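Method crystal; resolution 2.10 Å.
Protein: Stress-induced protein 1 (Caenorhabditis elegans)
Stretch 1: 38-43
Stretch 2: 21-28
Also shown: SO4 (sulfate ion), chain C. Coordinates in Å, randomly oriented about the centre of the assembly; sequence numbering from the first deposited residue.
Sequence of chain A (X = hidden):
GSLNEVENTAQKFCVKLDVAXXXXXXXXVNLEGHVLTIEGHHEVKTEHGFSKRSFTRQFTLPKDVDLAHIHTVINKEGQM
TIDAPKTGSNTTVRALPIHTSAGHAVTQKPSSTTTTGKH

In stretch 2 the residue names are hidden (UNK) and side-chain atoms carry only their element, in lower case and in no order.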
# COMPACT_ATOMS: atom_id res chain seq x y z
N ILE A 38 -6.85 -11.86 -0.96
CA ILE A 38 -6.93 -10.87 0.10
C ILE A 38 -6.78 -9.48 -0.51
O ILE A 38 -5.80 -9.21 -1.21
CB ILE A 38 -5.82 -11.05 1.16
CG1 ILE A 38 -5.86 -12.47 1.73
CG2 ILE A 38 -5.97 -10.01 2.26
CD1 ILE A 38 -4.96 -13.45 1.01
N GLU A 39 -7.74 -8.61 -0.21
CA GLU A 39 -7.79 -7.26 -0.77
C GLU A 39 -7.94 -6.21 0.31
O GLU A 39 -8.66 -6.41 1.29
CB GLU A 39 -8.97 -7.13 -1.74
CG GLU A 39 -8.71 -7.72 -3.11
CD GLU A 39 -9.87 -7.51 -4.06
OE1 GLU A 39 -10.46 -6.40 -4.08
OE2 GLU A 39 -10.20 -8.45 -4.81
N GLY A 40 -7.27 -5.08 0.11
CA GLY A 40 -7.41 -3.92 0.98
C GLY A 40 -7.64 -2.69 0.12
O GLY A 40 -6.95 -2.49 -0.88
N HIS A 41 -8.61 -1.87 0.50
CA HIS A 41 -8.84 -0.60 -0.18
C HIS A 41 -9.13 0.51 0.83
O HIS A 41 -10.11 0.44 1.58
CB HIS A 41 -9.98 -0.69 -1.20
CG HIS A 41 -10.14 0.54 -2.03
ND1 HIS A 41 -11.36 1.05 -2.40
CD2 HIS A 41 -9.21 1.39 -2.55
CE1 HIS A 41 -11.19 2.15 -3.12
NE2 HIS A 41 -9.89 2.37 -3.22
N HIS A 42 -8.26 1.51 0.84
CA HIS A 42 -8.45 2.69 1.65
C HIS A 42 -8.54 3.90 0.73
O HIS A 42 -7.69 4.08 -0.15
CB HIS A 42 -7.30 2.85 2.64
CG HIS A 42 -7.24 4.21 3.27
ND1 HIS A 42 -8.00 4.56 4.36
CD2 HIS A 42 -6.51 5.30 2.95
CE1 HIS A 42 -7.75 5.81 4.69
NE2 HIS A 42 -6.85 6.29 3.85
N GLU A 43 -9.56 4.72 0.93
CA GLU A 43 -9.82 5.89 0.09
C GLU A 43 -10.37 7.01 0.95
O GLU A 43 -11.50 6.92 1.45
CB GLU A 43 -10.80 5.52 -1.02
CG GLU A 43 -11.06 6.62 -2.04
CD GLU A 43 -11.83 6.13 -3.24
OE1 GLU A 43 -12.67 5.22 -3.09
OE2 GLU A 43 -11.60 6.66 -4.35
N UNK A 21 -1.73 -1.11 7.46
CA UNK A 21 -2.05 0.14 6.76
C UNK A 21 -3.54 0.31 6.49
O UNK A 21 -3.96 1.35 5.98
c UNK A 21 -1.27 0.22 5.46
N UNK A 22 -4.34 -0.71 6.81
CA UNK A 22 -5.76 -0.70 6.52
C UNK A 22 -6.57 -0.98 7.76
O UNK A 22 -6.13 -1.69 8.66
c UNK A 22 -5.36 -0.62 1.93
c UNK A 22 -5.39 -1.53 4.16
c UNK A 22 -4.06 -1.05 1.77
c UNK A 22 -3.41 -1.71 2.80
c UNK A 22 -6.09 -1.76 5.46
c UNK A 22 -4.08 -1.95 3.99
c UNK A 22 -6.02 -0.86 3.13
N UNK A 23 -7.77 -0.42 7.81
CA UNK A 23 -8.73 -0.77 8.84
C UNK A 23 -9.38 -2.11 8.49
O UNK A 23 -9.63 -2.37 7.31
c UNK A 23 -9.29 1.55 9.73
c UNK A 23 -9.79 0.32 8.99
c UNK A 23 -10.15 3.40 11.18
n UNK A 23 -11.12 4.52 11.28
c UNK A 23 -10.40 2.56 9.94
N UNK A 24 -9.63 -2.96 9.49
CA UNK A 24 -10.37 -4.21 9.31
C UNK A 24 -11.54 -4.15 8.33
O UNK A 24 -11.74 -5.09 7.55
c UNK A 24 -9.74 -4.03 11.59
c UNK A 24 -9.09 -2.87 10.86
c UNK A 24 -10.86 -4.50 10.73
N UNK A 25 -12.28 -3.04 8.34
CA UNK A 25 -13.45 -2.86 7.46
C UNK A 25 -13.06 -2.65 6.00
O UNK A 25 -13.89 -2.81 5.11
c UNK A 25 -14.34 -1.40 9.38
o UNK A 25 -12.74 -0.47 10.87
o UNK A 25 -13.45 0.80 9.22
c UNK A 25 -13.44 -0.28 9.85
c UNK A 25 -14.28 -1.65 7.88
N UNK A 26 -11.81 -2.25 5.78
CA UNK A 26 -11.29 -2.02 4.44
C UNK A 26 -10.66 -3.28 3.84
O UNK A 26 -10.00 -3.20 2.80
o UNK A 26 -10.07 2.71 5.12
c UNK A 26 -10.25 -0.90 4.49
c UNK A 26 -9.76 1.50 5.16
o UNK A 26 -8.60 1.12 5.45
c UNK A 26 -10.82 0.47 4.83
N UNK A 27 -10.86 -4.43 4.48
CA UNK A 27 -10.24 -5.67 4.05
C UNK A 27 -11.27 -6.70 3.63
O UNK A 27 -12.34 -6.82 4.22
c UNK A 27 -7.05 -5.63 4.36
c UNK A 27 -8.12 -5.38 5.42
c UNK A 27 -9.36 -6.23 5.17
c UNK A 27 -7.58 -5.64 6.81
N UNK A 28 -10.91 -7.45 2.59
CA UNK A 28 -11.73 -8.52 2.04
C UNK A 28 -10.89 -9.78 1.94
O UNK A 28 -9.75 -9.73 1.49
c UNK A 28 -15.70 -7.38 -0.84
c UNK A 28 -13.61 -7.56 0.57
n UNK A 28 -15.92 -5.91 -0.84
c UNK A 28 -12.22 -8.16 0.64
c UNK A 28 -14.22 -7.74 -0.82
S SO4 C . -4.42 8.52 4.91
O1 SO4 C . -5.41 8.22 5.98
O2 SO4 C . -4.88 7.89 3.65
O3 SO4 C . -3.09 7.98 5.28
O4 SO4 C . -4.33 9.98 4.71

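Position 21 carries a single side-chain carbon, and its CB comes no nearer to stretch 1 than 7.2 Å, at His42 CB; one carbon and nothing beyond it makes this Ala21. Position 22 has one carbon leading into a closed ring of six carbons with no heteroatom and no hydroxyl oxygen. Its CA-to-CB bond points toward the strand, and the ring lies against the backbone there: Gly40 CA sits over one face, 4.3 Å from the centroid and 24° off the normal, a CH-pi contact, while His42 N lies at the edge. This is Phe22, and the edge contact runs from His42 N to Phe22 CE2 at 3.8 Å.

At position 23, four carbons in a row end in nitrogen, and none of them reaches stretch 1: Lys23. In position 24 three carbons, out of reach of stretch 1, close a ring onto the backbone nitrogen, which defines Pro24. Position 25 shows three carbons, also out of reach of the strand; the third bears two oxygens and no nitrogen, a carboxylate on a three-carbon chain: Glu25.

Position 26 has the same composition, but its CA-to-CB bond points toward stretch 1, and one terminal oxygen lies 2.9 Å from His42 ND1. It is Glu26. The hydrogen bond from His42 ND1 to Glu26 OE2 has an angle of 160°; the other oxygen, Glu26 OE1, accepts from Lys23 N at 2.9 Å, so the carboxylate also braces its own turn.

Position 27 has four carbons forked at the second, and one carbon of the fork approaches Gly40 CA to 3.8 Å: Leu27, with CD2 the carbon in question. Position 28 again has four carbons in a row ending in nitrogen; its CB is 4.2 Å from Glu39 CB, although the end of the chain leads away. It is Lys28.

The contact is an antiparallel pairing of the two backbones. Lys28 N donates to Glu39 O at 2.8 Å and Glu39 N donates to Lys28 O at 2.9 Å, a reciprocal pair with angles of 162° and 169°. Gly40 and Leu27 form the next, non-hydrogen-bonded pair, their CA atoms 4.5 Å apart. Beyond it, His41 N donates to Glu26 O at 3.0 Å. Glycine suits this crowded site: an ideal CB on Gly40 would fall 3.1 Å from Phe22 CD2 and 3.2 Å from Leu27 CD2. The His42 ring is held at both nitrogens, since His42 NE2 also donates to sulfate O2 at 2.5 Å.

Stretch 2 21-28: AFKPEELK
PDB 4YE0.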